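Local coordinates for SH3 domain-containing protein (Dictyostelium discoideum, PDB 4NQI), which remodels membranes to control osmoregulation, phagocytosis and cytokinesis, and probably binds phosphatidylinositol lipids, its N-terminal I-BAR domain being the part described here, at residues Lys22-Leu27 / Lys116-Phe121; Leu34-Ile39 / Gln109-Asp114; Leu100-Thr105 / Phe195-Glu200. All blocks are in the same frame, centred on the assembly; numbering follows the deposited sequence.

Overall arrangement
Three long helices, 15-64, 72-140 and 152-224, make up most of this I-BAR domain. Contacts 1 and 2 both join helix 15-64 to helix 72-140, with centres about 14 Å apart; along the chain contact 2 is nested inside contact 1, as expected of an antiparallel hairpin. Contact 3 joins helix 72-140 to helix 152-224, its centre about 14 Å from that of contact 2 and about 25 Å from that of contact 1. Its segments alternate with theirs. Ile-39 of contact 2 meets Phe-103, which also stacks on Phe-195 of helix 152-224, linking contacts 2 and 3. The three helices thus pack into an elongated I-BAR rod, and contacts 2 and 3 also touch the second subunit.

Contact 1 (Lys22-Leu27 / Lys116-Phe121); sequences KTINNL and KAIATF
The carbonyl oxygen of Lys-116 is held twice by Thr-120, in the helical turn that presents Ile-118 to Ile-24 and Leu-27. The backbone N of Thr-120 makes the ordinary helical bond to Lys-116 O, while the hydroxyl OG1 of Thr-120 adds a second bond of 3.2 Å to Lys-116 O from the opposite face of the carbonyl plane. This double grip lies on the outer side of the helix; the side chains that meet on the inner side are apolar, and no hydrogen bond crosses between segments 22-27 and 116-121. The segments lie on helices 15-64 and 72-140, the antiparallel hairpin of the I-BAR domain. Their axes approach to 10.1 Å and run antiparallel but cross at a marked angle, 149° between their directions.

Ile-118 is the central wedge. With CG1 anti to the backbone N (chi1 -174°), its longer branch extends to the other helix, where CG1 of Ile-118 lies 4.0 Å from CB of Leu-27. The terminal CD1 of Ile-118 reaches further along, to 4.2 Å from CG1 of Ile-24, so that one side chain spans two positions a helical turn apart. One turn on, Phe-121 comes in at about a right angle to Ile-24. The ring offers its edge rather than a face: CD1 of Ile-24 lies near the ring plane, 3.7 Å from CE2 of Phe-121 and 4.0 Å from CD2 of the same ring.

Helix 152-224 completes the surroundings, with Met-183 against Ile-118 and both Asp-179 and Val-180 against Phe-121. ND2 of Asn-26 bonds to Glu-184 of that helix and to Asn-70 of the second subunit, so helix 152-224 packs against the hairpin here, and the dimer partner reaches it through Asn-26.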
loop_
_atom_site.group_PDB
_atom_site.type_symbol
_atom_site.label_atom_id
_atom_site.label_comp_id
_atom_site.label_asym_id
_atom_site.label_seq_id
_atom_site.Cartn_x
_atom_site.Cartn_y
_atom_site.Cartn_z
ATOM N N LYS B 22 39.710 4.778 7.859
ATOM C CA LYS B 22 38.410 5.443 7.836
ATOM C C LYS B 22 37.283 4.477 7.472
ATOM O O LYS B 22 36.191 4.548 8.042
ATOM C CB LYS B 22 38.414 6.626 6.862
ATOM C CG LYS B 22 37.140 7.459 6.925
ATOM N N THR B 23 37.551 3.582 6.522
ATOM C CA THR B 23 36.572 2.579 6.107
ATOM C C THR B 23 36.342 1.560 7.226
ATOM O O THR B 23 35.217 1.098 7.441
ATOM C CB THR B 23 37.018 1.844 4.826
ATOM O OG1 THR B 23 37.428 2.801 3.839
ATOM C CG2 THR B 23 35.883 0.996 4.267
ATOM N N ILE B 24 37.419 1.209 7.927
ATOM C CA ILE B 24 37.342 0.304 9.071
ATOM C C ILE B 24 36.505 0.921 10.196
ATOM O O ILE B 24 35.642 0.252 10.770
ATOM C CB ILE B 24 38.751 -0.074 9.592
ATOM C CG1 ILE B 24 39.438 -1.040 8.621
ATOM C CG2 ILE B 24 38.669 -0.710 10.971
ATOM C CD1 ILE B 24 40.911 -1.275 8.923
ATOM N N ASN B 25 36.756 2.193 10.500
ATOM C CA ASN B 25 35.977 2.901 11.513
ATOM C C ASN B 25 34.491 2.948 11.159
ATOM O O ASN B 25 33.635 2.754 12.022
ATOM C CB ASN B 25 36.520 4.317 11.735
ATOM C CG ASN B 25 35.873 5.013 12.924
ATOM O OD1 ASN B 25 36.140 4.670 14.078
ATOM N ND2 ASN B 25 35.022 5.998 12.648
ATOM N N ASN B 26 34.193 3.191 9.885
ATOM C CA ASN B 26 32.812 3.265 9.417
ATOM C C ASN B 26 32.039 1.961 9.631
ATOM O O ASN B 26 30.891 1.978 10.076
ATOM C CB ASN B 26 32.771 3.659 7.936
ATOM C CG ASN B 26 31.405 4.159 7.502
ATOM O OD1 ASN B 26 30.746 4.901 8.229
ATOM N ND2 ASN B 26 30.971 3.750 6.313
ATOM N N LEU B 27 32.678 0.835 9.321
ATOM C CA LEU B 27 32.028 -0.475 9.397
ATOM C C LEU B 27 31.914 -1.004 10.824
ATOM O O LEU B 27 31.006 -1.778 11.139
ATOM C CB LEU B 27 32.773 -1.487 8.523
ATOM C CG LEU B 27 32.620 -1.295 7.014
ATOM C CD1 LEU B 27 33.740 -1.986 6.255
ATOM C CD2 LEU B 27 31.274 -1.834 6.568
ATOM N N LYS B 116 31.335 -8.746 13.303
ATOM C CA LYS B 116 32.371 -9.681 13.725
ATOM C C LYS B 116 33.467 -9.812 12.666
ATOM O O LYS B 116 34.644 -9.978 12.991
ATOM C CB LYS B 116 31.763 -11.050 14.026
ATOM N N ALA B 117 33.069 -9.731 11.399
ATOM C CA ALA B 117 34.010 -9.832 10.289
ATOM C C ALA B 117 35.004 -8.668 10.249
ATOM O O ALA B 117 36.184 -8.866 9.945
ATOM C CB ALA B 117 33.262 -9.937 8.972
ATOM N N ILE B 118 34.525 -7.461 10.547
ATOM C CA ILE B 118 35.383 -6.272 10.565
ATOM C C ILE B 118 36.332 -6.281 11.769
ATOM O O ILE B 118 37.439 -5.738 11.704
ATOM C CB ILE B 118 34.554 -4.959 10.523
ATOM C CG1 ILE B 118 35.465 -3.736 10.382
ATOM C CG2 ILE B 118 33.685 -4.818 11.762
ATOM C CD1 ILE B 118 36.320 -3.753 9.138
ATOM N N ALA B 119 35.899 -6.904 12.861
ATOM C CA ALA B 119 36.764 -7.087 14.020
ATOM C C ALA B 119 37.988 -7.904 13.616
ATOM O O ALA B 119 39.125 -7.534 13.916
ATOM C CB ALA B 119 36.007 -7.778 15.137
ATOM N N THR B 120 37.738 -9.011 12.922
ATOM C CA THR B 120 38.796 -9.913 12.477
ATOM C C THR B 120 39.765 -9.233 11.513
ATOM O O THR B 120 40.981 -9.354 11.663
ATOM C CB THR B 120 38.211 -11.167 11.798
ATOM O OG1 THR B 120 37.272 -11.801 12.677
ATOM C CG2 THR B 120 39.317 -12.151 11.445
ATOM N N PHE B 121 39.221 -8.525 10.526
ATOM C CA PHE B 121 40.037 -7.824 9.537
ATOM C C PHE B 121 40.942 -6.792 10.201
ATOM O O PHE B 121 42.093 -6.617 9.799
ATOM C CB PHE B 121 39.153 -7.146 8.484
ATOM C CG PHE B 121 39.924 -6.339 7.472
ATOM C CD1 PHE B 121 40.427 -6.935 6.326
ATOM C CD2 PHE B 121 40.143 -4.980 7.665
ATOM C CE1 PHE B 121 41.139 -6.195 5.397
ATOM C CE2 PHE B 121 40.855 -4.238 6.741
ATOM C CZ PHE B 121 41.351 -4.846 5.605
#

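Contact 2 (Leu34-Ile39 / Gln109-Asp114); sequences LFTEVI and QAIEDD
Segments 34-39 and 109-114 run close to antiparallel, at 168°, with axes 10.5 Å apart and Phe-35 opposite Ile-111 in the backbone register. They belong to the hairpin of helices 15-64 and 72-140 in the I-BAR domain, and here a single isoleucine bridges the gap between them. Ile-111 points at the facing helix, and its extended chain (chi2 176°) carries CD1 right up to the backbone there. CD1 of Ile-111 rests 3.7 Å from CB of Phe-35 and equally close, 3.7 Å, to the carbonyl carbon C of Phe-35. It also meets Ile-39, whose CG1 is 3.9 Å from CD1 of Ile-111; the two side chains lie alongside, pointing opposite ways. The methyl therefore occupies a dip bounded by Phe-35, Thr-36 and Ile-39, three positions on one side of the same helix.

Phe-35 gives this contact its CB, while its ring leads away to helix 152-224. There it meets Phe-191 edge-to-face and Lys-187 in a cation-pi interaction; outside the two segments, NZ of Lys-187 also forms a salt bridge with OD2 of Asp-114, so that both segments are tied to that third helix. Leu-66 of the second subunit also packs on Phe-35.

Thr-36 closes the margin of the dip. Its OG1 bonds to the carbonyl oxygen of Pro-32, one turn earlier, which satisfies the hydroxyl within its own helix and leaves it a van der Waals neighbour of Ile-111: OG1 of Thr-36 lies 3.7 Å from CD1 of Ile-111 and 3.9 Å from CG2 of Ile-111, touching both branches.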
loop_
_atom_site.group_PDB
_atom_site.type_symbol
_atom_site.label_atom_id
_atom_site.label_comp_id
_atom_site.label_asym_id
_atom_site.label_seq_id
_atom_site.Cartn_x
_atom_site.Cartn_y
_atom_site.Cartn_z
ATOM N N LEU B 34 23.382 2.628 12.580
ATOM C CA LEU B 34 22.567 3.249 11.534
ATOM C C LEU B 34 21.700 2.243 10.775
ATOM O O LEU B 34 20.510 2.484 10.554
ATOM C CB LEU B 34 23.443 4.045 10.558
ATOM C CG LEU B 34 23.992 5.380 11.069
ATOM C CD1 LEU B 34 24.781 6.113 9.988
ATOM C CD2 LEU B 34 22.866 6.260 11.589
ATOM N N PHE B 35 22.292 1.121 10.376
ATOM C CA PHE B 35 21.549 0.074 9.681
ATOM C C PHE B 35 20.527 -0.598 10.600
ATOM O O PHE B 35 19.495 -1.092 10.134
ATOM C CB PHE B 35 22.502 -0.962 9.075
ATOM C CG PHE B 35 23.060 -0.561 7.738
ATOM C CD1 PHE B 35 22.314 -0.744 6.584
ATOM C CD2 PHE B 35 24.328 -0.003 7.632
ATOM C CE1 PHE B 35 22.818 -0.376 5.346
ATOM C CE2 PHE B 35 24.839 0.366 6.398
ATOM C CZ PHE B 35 24.081 0.180 5.254
ATOM N N THR B 36 20.812 -0.603 11.901
ATOM C CA THR B 36 19.905 -1.202 12.879
ATOM C C THR B 36 18.666 -0.323 13.086
ATOM O O THR B 36 17.584 -0.823 13.408
ATOM C CB THR B 36 20.616 -1.472 14.222
ATOM O OG1 THR B 36 21.859 -2.143 13.977
ATOM C CG2 THR B 36 19.759 -2.343 15.124
ATOM N N GLU B 37 18.825 0.984 12.890
ATOM C CA GLU B 37 17.689 1.902 12.932
ATOM C C GLU B 37 16.737 1.633 11.769
ATOM O O GLU B 37 15.518 1.683 11.934
ATOM C CB GLU B 37 18.164 3.355 12.892
ATOM C CG GLU B 37 18.858 3.818 14.161
ATOM C CD GLU B 37 17.955 3.758 15.378
ATOM O OE1 GLU B 37 16.883 4.398 15.362
ATOM O OE2 GLU B 37 18.321 3.069 16.353
ATOM N N VAL B 38 17.304 1.350 10.596
ATOM C CA VAL B 38 16.520 0.994 9.413
ATOM C C VAL B 38 15.689 -0.268 9.668
ATOM O O VAL B 38 14.531 -0.354 9.252
ATOM C CB VAL B 38 17.428 0.787 8.180
ATOM C CG1 VAL B 38 16.622 0.301 6.985
ATOM C CG2 VAL B 38 18.169 2.075 7.835
ATOM N N ILE B 39 16.286 -1.235 10.363
ATOM C CA ILE B 39 15.604 -2.476 10.725
ATOM C C ILE B 39 14.416 -2.202 11.652
ATOM O O ILE B 39 13.298 -2.651 11.384
ATOM C CB ILE B 39 16.565 -3.474 11.414
ATOM C CG1 ILE B 39 17.751 -3.814 10.504
ATOM C CG2 ILE B 39 15.825 -4.739 11.822
ATOM C CD1 ILE B 39 17.419 -4.773 9.372
ATOM N N GLN B 109 20.669 -10.337 11.116
ATOM C CA GLN B 109 21.732 -11.326 11.266
ATOM C C GLN B 109 23.010 -10.864 10.572
ATOM O O GLN B 109 24.115 -11.043 11.090
ATOM C CB GLN B 109 21.280 -12.663 10.676
ATOM C CG GLN B 109 22.324 -13.759 10.752
ATOM C CD GLN B 109 22.608 -14.185 12.174
ATOM O OE1 GLN B 109 23.755 -14.443 12.543
ATOM N NE2 GLN B 109 21.559 -14.268 12.985
ATOM N N ALA B 110 22.846 -10.267 9.396
ATOM C CA ALA B 110 23.975 -9.802 8.597
ATOM C C ALA B 110 24.740 -8.660 9.274
ATOM O O ALA B 110 25.966 -8.589 9.178
ATOM C CB ALA B 110 23.500 -9.388 7.213
ATOM N N ILE B 111 24.007 -7.771 9.947
ATOM C CA ILE B 111 24.605 -6.659 10.689
ATOM C C ILE B 111 25.580 -7.173 11.751
ATOM O O ILE B 111 26.671 -6.625 11.926
ATOM C CB ILE B 111 23.517 -5.764 11.352
ATOM C CG1 ILE B 111 22.796 -4.916 10.301
ATOM C CG2 ILE B 111 24.125 -4.844 12.396
ATOM C CD1 ILE B 111 21.650 -4.076 10.859
ATOM N N GLU B 112 25.187 -8.238 12.444
ATOM C CA GLU B 112 26.022 -8.825 13.487
ATOM C C GLU B 112 27.182 -9.648 12.917
ATOM O O GLU B 112 28.300 -9.581 13.429
ATOM C CB GLU B 112 25.168 -9.657 14.448
ATOM N N ASP B 113 26.909 -10.412 11.861
ATOM C CA ASP B 113 27.944 -11.166 11.157
ATOM C C ASP B 113 29.047 -10.246 10.620
ATOM O O ASP B 113 30.237 -10.545 10.756
ATOM C CB ASP B 113 27.326 -11.974 10.010
ATOM C CG ASP B 113 26.506 -13.158 10.499
ATOM O OD1 ASP B 113 26.268 -13.260 11.720
ATOM O OD2 ASP B 113 26.093 -13.985 9.657
ATOM N N ASP B 114 28.643 -9.132 10.010
ATOM C CA ASP B 114 29.583 -8.142 9.484
ATOM C C ASP B 114 30.396 -7.485 10.589
ATOM O O ASP B 114 31.584 -7.218 10.424
ATOM C CB ASP B 114 28.841 -7.053 8.710
ATOM C CG ASP B 114 28.294 -7.540 7.391
ATOM O OD1 ASP B 114 28.664 -8.652 6.960
ATOM O OD2 ASP B 114 27.499 -6.797 6.781
#

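Contact 3 (Leu100-Thr105 / Phe195-Glu200)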
loop_
_atom_site.group_PDB
_atom_site.type_symbol
_atom_site.label_atom_id
_atom_site.label_comp_id
_atom_site.label_asym_id
_atom_site.label_seq_id
_atom_site.Cartn_x
_atom_site.Cartn_y
_atom_site.Cartn_z
ATOM N N LEU B 100 9.468 -8.783 6.354
ATOM C CA LEU B 100 9.927 -9.365 7.613
ATOM C C LEU B 100 10.872 -10.544 7.387
ATOM O O LEU B 100 11.927 -10.630 8.019
ATOM C CB LEU B 100 8.734 -9.819 8.462
ATOM C CG LEU B 100 9.081 -10.473 9.804
ATOM C CD1 LEU B 100 9.704 -9.459 10.746
ATOM C CD2 LEU B 100 7.865 -11.132 10.451
ATOM N N ASN B 101 10.488 -11.450 6.490
ATOM C CA ASN B 101 11.235 -12.686 6.265
ATOM C C ASN B 101 12.444 -12.531 5.342
ATOM O O ASN B 101 13.447 -13.223 5.509
ATOM C CB ASN B 101 10.309 -13.774 5.710
ATOM C CG ASN B 101 9.200 -14.151 6.677
ATOM O OD1 ASN B 101 9.391 -14.148 7.894
ATOM N ND2 ASN B 101 8.032 -14.483 6.135
ATOM N N GLU B 102 12.340 -11.629 4.367
ATOM C CA GLU B 102 13.367 -11.485 3.336
ATOM C C GLU B 102 14.324 -10.316 3.577
ATOM O O GLU B 102 15.417 -10.284 3.007
ATOM C CB GLU B 102 12.729 -11.351 1.950
ATOM C CG GLU B 102 11.730 -12.450 1.597
ATOM C CD GLU B 102 12.402 -13.725 1.130
ATOM O OE1 GLU B 102 13.651 -13.758 1.074
ATOM O OE2 GLU B 102 11.681 -14.695 0.815
ATOM N N PHE B 103 13.920 -9.357 4.409
ATOM C CA PHE B 103 14.797 -8.230 4.745
ATOM C C PHE B 103 15.150 -8.123 6.230
ATOM O O PHE B 103 16.315 -8.257 6.606
ATOM C CB PHE B 103 14.207 -6.897 4.273
ATOM C CG PHE B 103 14.981 -5.699 4.748
ATOM C CD1 PHE B 103 16.282 -5.484 4.314
ATOM C CD2 PHE B 103 14.418 -4.793 5.635
ATOM C CE1 PHE B 103 17.005 -4.386 4.753
ATOM C CE2 PHE B 103 15.134 -3.693 6.074
ATOM C CZ PHE B 103 16.430 -3.491 5.633
ATOM N N ILE B 104 14.139 -7.866 7.058
ATOM C CA ILE B 104 14.332 -7.573 8.482
ATOM C C ILE B 104 15.169 -8.615 9.230
ATOM O O ILE B 104 16.224 -8.289 9.778
ATOM C CB ILE B 104 12.978 -7.362 9.198
ATOM C CG1 ILE B 104 12.340 -6.050 8.735
ATOM C CG2 ILE B 104 13.159 -7.359 10.710
ATOM C CD1 ILE B 104 10.874 -5.927 9.087
ATOM N N THR B 105 14.703 -9.860 9.246
ATOM C CA THR B 105 15.428 -10.938 9.923
ATOM C C THR B 105 16.795 -11.274 9.287
ATOM O O THR B 105 17.787 -11.409 10.005
ATOM C CB THR B 105 14.559 -12.216 10.084
ATOM O OG1 THR B 105 13.268 -11.862 10.601
ATOM C CG2 THR B 105 15.224 -13.203 11.027
ATOM N N PHE B 195 16.446 -5.790 0.418
ATOM C CA PHE B 195 15.344 -4.830 0.367
ATOM C C PHE B 195 14.548 -4.977 -0.932
ATOM O O PHE B 195 13.337 -4.743 -0.954
ATOM C CB PHE B 195 15.857 -3.393 0.524
ATOM C CG PHE B 195 14.829 -2.436 1.064
ATOM C CD1 PHE B 195 14.601 -2.342 2.430
ATOM C CD2 PHE B 195 14.086 -1.634 0.209
ATOM C CE1 PHE B 195 13.651 -1.465 2.934
ATOM C CE2 PHE B 195 13.136 -0.754 0.708
ATOM C CZ PHE B 195 12.919 -0.672 2.070
ATOM N N ASN B 196 15.230 -5.379 -2.005
ATOM C CA ASN B 196 14.594 -5.585 -3.307
ATOM C C ASN B 196 13.429 -6.581 -3.288
ATOM O O ASN B 196 12.507 -6.479 -4.098
ATOM C CB ASN B 196 15.628 -6.038 -4.343
ATOM C CG ASN B 196 16.514 -4.906 -4.825
ATOM O OD1 ASN B 196 16.240 -3.730 -4.577
ATOM N ND2 ASN B 196 17.579 -5.260 -5.535
ATOM N N GLN B 197 13.483 -7.551 -2.380
ATOM C CA GLN B 197 12.421 -8.548 -2.268
ATOM C C GLN B 197 11.094 -7.893 -1.898
ATOM O O GLN B 197 10.036 -8.287 -2.393
ATOM C CB GLN B 197 12.787 -9.611 -1.231
ATOM C CG GLN B 197 14.152 -10.252 -1.457
ATOM C CD GLN B 197 14.266 -10.901 -2.822
ATOM O OE1 GLN B 197 13.363 -11.612 -3.262
ATOM N NE2 GLN B 197 15.378 -10.650 -3.503
ATOM N N PHE B 198 11.161 -6.886 -1.032
ATOM C CA PHE B 198 9.983 -6.129 -0.625
ATOM C C PHE B 198 9.484 -5.243 -1.763
ATOM O O PHE B 198 8.278 -5.158 -2.011
ATOM C CB PHE B 198 10.299 -5.287 0.616
ATOM C CG PHE B 198 9.306 -4.191 0.881
ATOM C CD1 PHE B 198 7.995 -4.488 1.224
ATOM C CD2 PHE B 198 9.691 -2.860 0.804
ATOM C CE1 PHE B 198 7.082 -3.474 1.474
ATOM C CE2 PHE B 198 8.784 -1.845 1.052
ATOM C CZ PHE B 198 7.479 -2.152 1.389
ATOM N N LEU B 199 10.419 -4.596 -2.456
ATOM C CA LEU B 199 10.090 -3.711 -3.574
ATOM C C LEU B 199 9.366 -4.450 -4.700
ATOM O O LEU B 199 8.340 -3.976 -5.202
ATOM C CB LEU B 199 11.354 -3.037 -4.111
ATOM C CG LEU B 199 12.057 -2.110 -3.117
ATOM C CD1 LEU B 199 13.345 -1.540 -3.697
ATOM C CD2 LEU B 199 11.123 -0.988 -2.696
ATOM N N GLU B 200 9.901 -5.605 -5.091
ATOM C CA GLU B 200 9.284 -6.433 -6.126
ATOM C C GLU B 200 7.849 -6.819 -5.768
ATOM O O GLU B 200 6.964 -6.810 -6.622
ATOM C CB GLU B 200 10.120 -7.695 -6.362
ATOM C CG GLU B 200 11.453 -7.442 -7.062
ATOM C CD GLU B 200 12.368 -8.655 -7.030
ATOM O OE1 GLU B 200 12.029 -9.644 -6.344
ATOM O OE2 GLU B 200 13.430 -8.617 -7.686
#
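Phe-103 and Phe-195 meet in a T-shaped stack, the edge of Phe-195 set against the face of Phe-103, where helix 72-140 meets helix 152-224 within the I-BAR domain. The ring planes stand at 85° and the centroids are 5.1 Å apart. CD1 of Phe-195 sits 3.7 Å above the ring plane of Phe-103 and over its centre, which puts it at nearly equal distances from all six ring carbons; CZ of Phe-103, for example, is 3.9 Å from CD1 of Phe-195. Next to the rings, toward the surface, Glu-102 and Gln-197 touch through their aliphatic roots, CB of Glu-102 lying 3.6 Å from CB of Gln-197. The contact is made by the methylenes; the carboxylate and amide planes beyond are turned 48° apart.

The backbones come close here, with CA of Phe-103 only 5.6 Å from CA of Phe-195. With its CG anti to the backbone N (chi1 173°), Phe-103 sends its ring toward helix 152-224. Glu-102 and Phe-103 sit within a pi turn of their helix, in which Thr-105 N bonds to Leu-100 O at 3.1 Å, and OG1 of Thr-105 adds a second bond to Leu-100 O from above the carbonyl plane.

Farther out, Phe-191 meets the ring of Phe-103, and Ala-42 of helix 15-64 packs on it as well. Leu-81 of the second subunit packs on Phe-195, and the neighbouring Asn-196 bonds to His-220 of that subunit, so the stack lies beside the dimer interface.

No hydrogen bond joins the two segments. Their cohesion probably comes mainly from dispersion and burial, with a probable electrostatic share from the slightly positive C-H edge of Phe-195 facing the electron-rich face of Phe-103.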